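Long-range contact in putative uncharacterized protein TTHA0988 (PDB 3OEP), which is of unknown function but resembles KipI and KipA fused in one chain with cyclophilin-like domains, and is not an allophanate hydrolase: residues H148-I159 and L171-Y179. Sequence-based numbering, arbitrary orientation.
Sequences HAVAVAGVQTGI and LGTSLVAVY
Val150 and Gly172 form a hydrogen-bonded pair between antiparallel strands 149-153 and 171-174, whose axes run at 143° to each other. Val150 N donates to Gly172 O at 2.8 Å. Val150 O accepts from both Gly172 N (3.2 Å) and Leu171 N (2.8 Å). Two residues thus face one, a classic beta bulge. Beyond the non-hydrogen-bonded pair Ala149-Thr173, Ser174 N makes a nearly straight bond to His148 O (2.7 Å).

Val150 CG2 lies over Ser174 N and CB. At the bulge, the side chains of Leu171 and Val152 cross at about a right angle, with Leu171 CD1 against both Val152 methyls, 3.7 Å from Val152 CG1. Ile159 packs on Ser174 CB through CG2 and on Val178, with its CD1 3.8 Å from Val178 CG1. With CG beside the backbone N (chi1 -44°), the His148 ring reaches Ala177, its CE1 3.7 Å from Ala177 CB. A water in the ring plane joins His148 ND1 to Val176 O and Val178 N, while His148 NE2 bonds to Pro206 O. Ser174 OG donates to Val176 O on a lone pair, bridging the start of the loop that follows the strand.

The hairpin 149-159 and strand 169-174 are neighbours in the sheet of a cyclophilin-like domain. Strand 77-83 flanks 169-174 on its other edge, and His107 of helix 100-108 touches Val150, Val152 and Leu171.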
loop_
_atom_site.group_PDB
_atom_site.type_symbol
_atom_site.label_atom_id
_atom_site.label_comp_id
_atom_site.label_asym_id
_atom_site.label_seq_id
_atom_site.Cartn_x
_atom_site.Cartn_y
_atom_site.Cartn_z
ATOM N N HIS A 148 6.348 -2.051 -18.339
ATOM C CA HIS A 148 5.748 -2.651 -19.542
ATOM C C HIS A 148 6.315 -4.016 -19.919
ATOM O O HIS A 148 5.934 -4.579 -20.952
ATOM C CB HIS A 148 5.784 -1.691 -20.734
ATOM C CG HIS A 148 5.393 -0.293 -20.380
ATOM N ND1 HIS A 148 4.190 0.011 -19.781
ATOM C CD2 HIS A 148 6.065 0.876 -20.493
ATOM C CE1 HIS A 148 4.128 1.312 -19.565
ATOM N NE2 HIS A 148 5.250 1.862 -19.995
ATOM N N ALA A 149 7.178 -4.567 -19.073
ATOM C CA ALA A 149 7.709 -5.910 -19.292
ATOM C C ALA A 149 6.583 -6.941 -19.231
ATOM O O ALA A 149 5.729 -6.900 -18.344
ATOM C CB ALA A 149 8.796 -6.239 -18.263
ATOM N N VAL A 150 6.578 -7.835 -20.213
ATOM C CA VAL A 150 5.646 -8.955 -20.289
ATOM C C VAL A 150 6.420 -10.216 -19.893
ATOM O O VAL A 150 7.483 -10.506 -20.456
ATOM C CB VAL A 150 5.086 -9.106 -21.714
ATOM C CG1 VAL A 150 4.269 -10.397 -21.853
ATOM C CG2 VAL A 150 4.244 -7.875 -22.098
ATOM N N ALA A 151 5.877 -10.977 -18.944
ATOM C CA ALA A 151 6.644 -12.028 -18.276
ATOM C C ALA A 151 5.822 -13.264 -17.972
ATOM O O ALA A 151 4.592 -13.198 -17.907
ATOM C CB ALA A 151 7.257 -11.478 -16.987
ATOM N N VAL A 152 6.505 -14.397 -17.811
ATOM C CA VAL A 152 5.833 -15.648 -17.464
ATOM C C VAL A 152 6.492 -16.348 -16.280
ATOM O O VAL A 152 7.710 -16.290 -16.083
ATOM C CB VAL A 152 5.750 -16.639 -18.655
ATOM C CG1 VAL A 152 4.935 -16.047 -19.802
ATOM C CG2 VAL A 152 7.151 -17.053 -19.139
ATOM N N ALA A 153 5.664 -17.022 -15.498
ATOM C CA ALA A 153 6.138 -17.908 -14.449
ATOM C C ALA A 153 5.061 -18.950 -14.226
ATOM O O ALA A 153 3.922 -18.621 -13.882
ATOM C CB ALA A 153 6.426 -17.140 -13.177
ATOM N N GLY A 154 5.428 -20.207 -14.448
ATOM C CA GLY A 154 4.491 -21.317 -14.378
ATOM C C GLY A 154 3.284 -21.088 -15.270
ATOM O O GLY A 154 3.422 -20.720 -16.435
ATOM N N VAL A 155 2.094 -21.284 -14.705
ATOM C CA VAL A 155 0.836 -21.148 -15.451
ATOM C C VAL A 155 0.408 -19.685 -15.666
ATOM O O VAL A 155 -0.609 -19.423 -16.316
ATOM C CB VAL A 155 -0.299 -21.936 -14.737
ATOM C CG1 VAL A 155 -0.744 -21.212 -13.476
ATOM C CG2 VAL A 155 -1.481 -22.192 -15.677
ATOM N N GLN A 156 1.178 -18.737 -15.133
ATOM C CA GLN A 156 0.787 -17.329 -15.172
ATOM C C GLN A 156 1.642 -16.472 -16.091
ATOM O O GLN A 156 2.833 -16.725 -16.284
ATOM C CB GLN A 156 0.837 -16.732 -13.772
ATOM C CG GLN A 156 -0.081 -17.408 -12.783
ATOM C CD GLN A 156 -0.178 -16.624 -11.501
ATOM O OE1 GLN A 156 -1.110 -15.850 -11.320
ATOM N NE2 GLN A 156 0.804 -16.786 -10.620
ATOM N N THR A 157 1.014 -15.446 -16.656
ATOM C CA THR A 157 1.736 -14.399 -17.355
ATOM C C THR A 157 1.266 -13.065 -16.784
ATOM O O THR A 157 0.181 -12.966 -16.210
ATOM C CB THR A 157 1.566 -14.500 -18.901
ATOM O OG1 THR A 157 2.417 -13.545 -19.556
ATOM C CG2 THR A 157 0.124 -14.272 -19.327
ATOM N N GLY A 158 2.102 -12.046 -16.903
ATOM C CA GLY A 158 1.787 -10.754 -16.322
ATOM C C GLY A 158 2.454 -9.618 -17.062
ATOM O O GLY A 158 3.329 -9.838 -17.908
ATOM N N ILE A 159 2.012 -8.403 -16.754
ATOM C CA ILE A 159 2.569 -7.196 -17.354
ATOM C C ILE A 159 2.937 -6.242 -16.224
ATOM O O ILE A 159 2.071 -5.837 -15.457
ATOM C CB ILE A 159 1.569 -6.497 -18.293
ATOM C CG1 ILE A 159 1.026 -7.477 -19.343
ATOM C CG2 ILE A 159 2.247 -5.290 -18.963
ATOM C CD1 ILE A 159 -0.163 -6.969 -20.116
ATOM N N LEU A 171 9.687 -11.977 -21.410
ATOM C CA LEU A 171 9.544 -12.373 -22.810
ATOM C C LEU A 171 9.447 -11.193 -23.776
ATOM O O LEU A 171 9.795 -11.323 -24.948
ATOM C CB LEU A 171 8.292 -13.232 -22.992
ATOM C CG LEU A 171 8.192 -14.514 -22.182
ATOM C CD1 LEU A 171 7.040 -15.361 -22.704
ATOM C CD2 LEU A 171 9.518 -15.282 -22.241
ATOM N N GLY A 172 8.956 -10.056 -23.303
ATOM C CA GLY A 172 8.794 -8.914 -24.180
ATOM C C GLY A 172 8.339 -7.652 -23.492
ATOM O O GLY A 172 8.426 -7.524 -22.264
ATOM N N THR A 173 7.857 -6.722 -24.311
ATOM C CA THR A 173 7.476 -5.387 -23.885
ATOM C C THR A 173 6.077 -5.074 -24.406
ATOM O O THR A 173 5.832 -5.157 -25.606
ATOM C CB THR A 173 8.441 -4.344 -24.472
ATOM O OG1 THR A 173 9.787 -4.663 -24.097
ATOM C CG2 THR A 173 8.087 -2.940 -23.988
ATOM N N SER A 174 5.166 -4.701 -23.514
ATOM C CA SER A 174 3.829 -4.293 -23.930
ATOM C C SER A 174 3.912 -2.938 -24.624
ATOM O O SER A 174 4.616 -2.040 -24.159
ATOM C CB SER A 174 2.888 -4.204 -22.730
ATOM O OG SER A 174 1.609 -3.714 -23.112
ATOM N N LEU A 175 3.195 -2.799 -25.737
ATOM C CA LEU A 175 3.204 -1.555 -26.501
ATOM C C LEU A 175 2.032 -0.645 -26.109
ATOM O O LEU A 175 1.813 0.411 -26.725
ATOM C CB LEU A 175 3.239 -1.846 -28.000
ATOM C CG LEU A 175 4.418 -2.736 -28.410
ATOM C CD1 LEU A 175 4.437 -2.928 -29.922
ATOM C CD2 LEU A 175 5.751 -2.169 -27.918
ATOM N N VAL A 176 1.297 -1.071 -25.081
ATOM C CA VAL A 176 0.296 -0.236 -24.421
ATOM C C VAL A 176 0.588 -0.205 -22.920
ATOM O O VAL A 176 1.032 -1.202 -22.341
ATOM C CB VAL A 176 -1.146 -0.742 -24.665
ATOM C CG1 VAL A 176 -1.524 -0.592 -26.135
ATOM C CG2 VAL A 176 -1.306 -2.193 -24.212
ATOM N N ALA A 177 0.356 0.949 -22.298
ATOM C CA ALA A 177 0.538 1.097 -20.859
ATOM C C ALA A 177 -0.720 0.590 -20.163
ATOM O O ALA A 177 -1.817 1.115 -20.378
ATOM C CB ALA A 177 0.805 2.568 -20.497
ATOM N N VAL A 178 -0.576 -0.442 -19.340
ATOM C CA VAL A 178 -1.736 -1.006 -18.643
ATOM C C VAL A 178 -2.208 -0.090 -17.499
ATOM O O VAL A 178 -3.363 -0.165 -17.075
ATOM C CB VAL A 178 -1.473 -2.455 -18.160
ATOM C CG1 VAL A 178 -1.150 -3.359 -19.359
ATOM C CG2 VAL A 178 -0.352 -2.509 -17.126
ATOM N N TYR A 179 -1.331 0.806 -17.046
ATOM C CA TYR A 179 -1.638 1.719 -15.949
ATOM C C TYR A 179 -1.123 3.124 -16.246
ATOM O O TYR A 179 0.054 3.305 -16.540
ATOM C CB TYR A 179 -1.016 1.195 -14.656
ATOM C CG TYR A 179 -1.099 2.160 -13.496
ATOM C CD1 TYR A 179 -2.329 2.554 -12.985
ATOM C CD2 TYR A 179 0.050 2.676 -12.911
ATOM C CE1 TYR A 179 -2.414 3.453 -11.924
ATOM C CE2 TYR A 179 -0.022 3.562 -11.845
ATOM C CZ TYR A 179 -1.257 3.946 -11.356
ATOM O OH TYR A 179 -1.337 4.823 -10.297
HETATM O O HOH W 1 1.992 -1.732 -19.477
#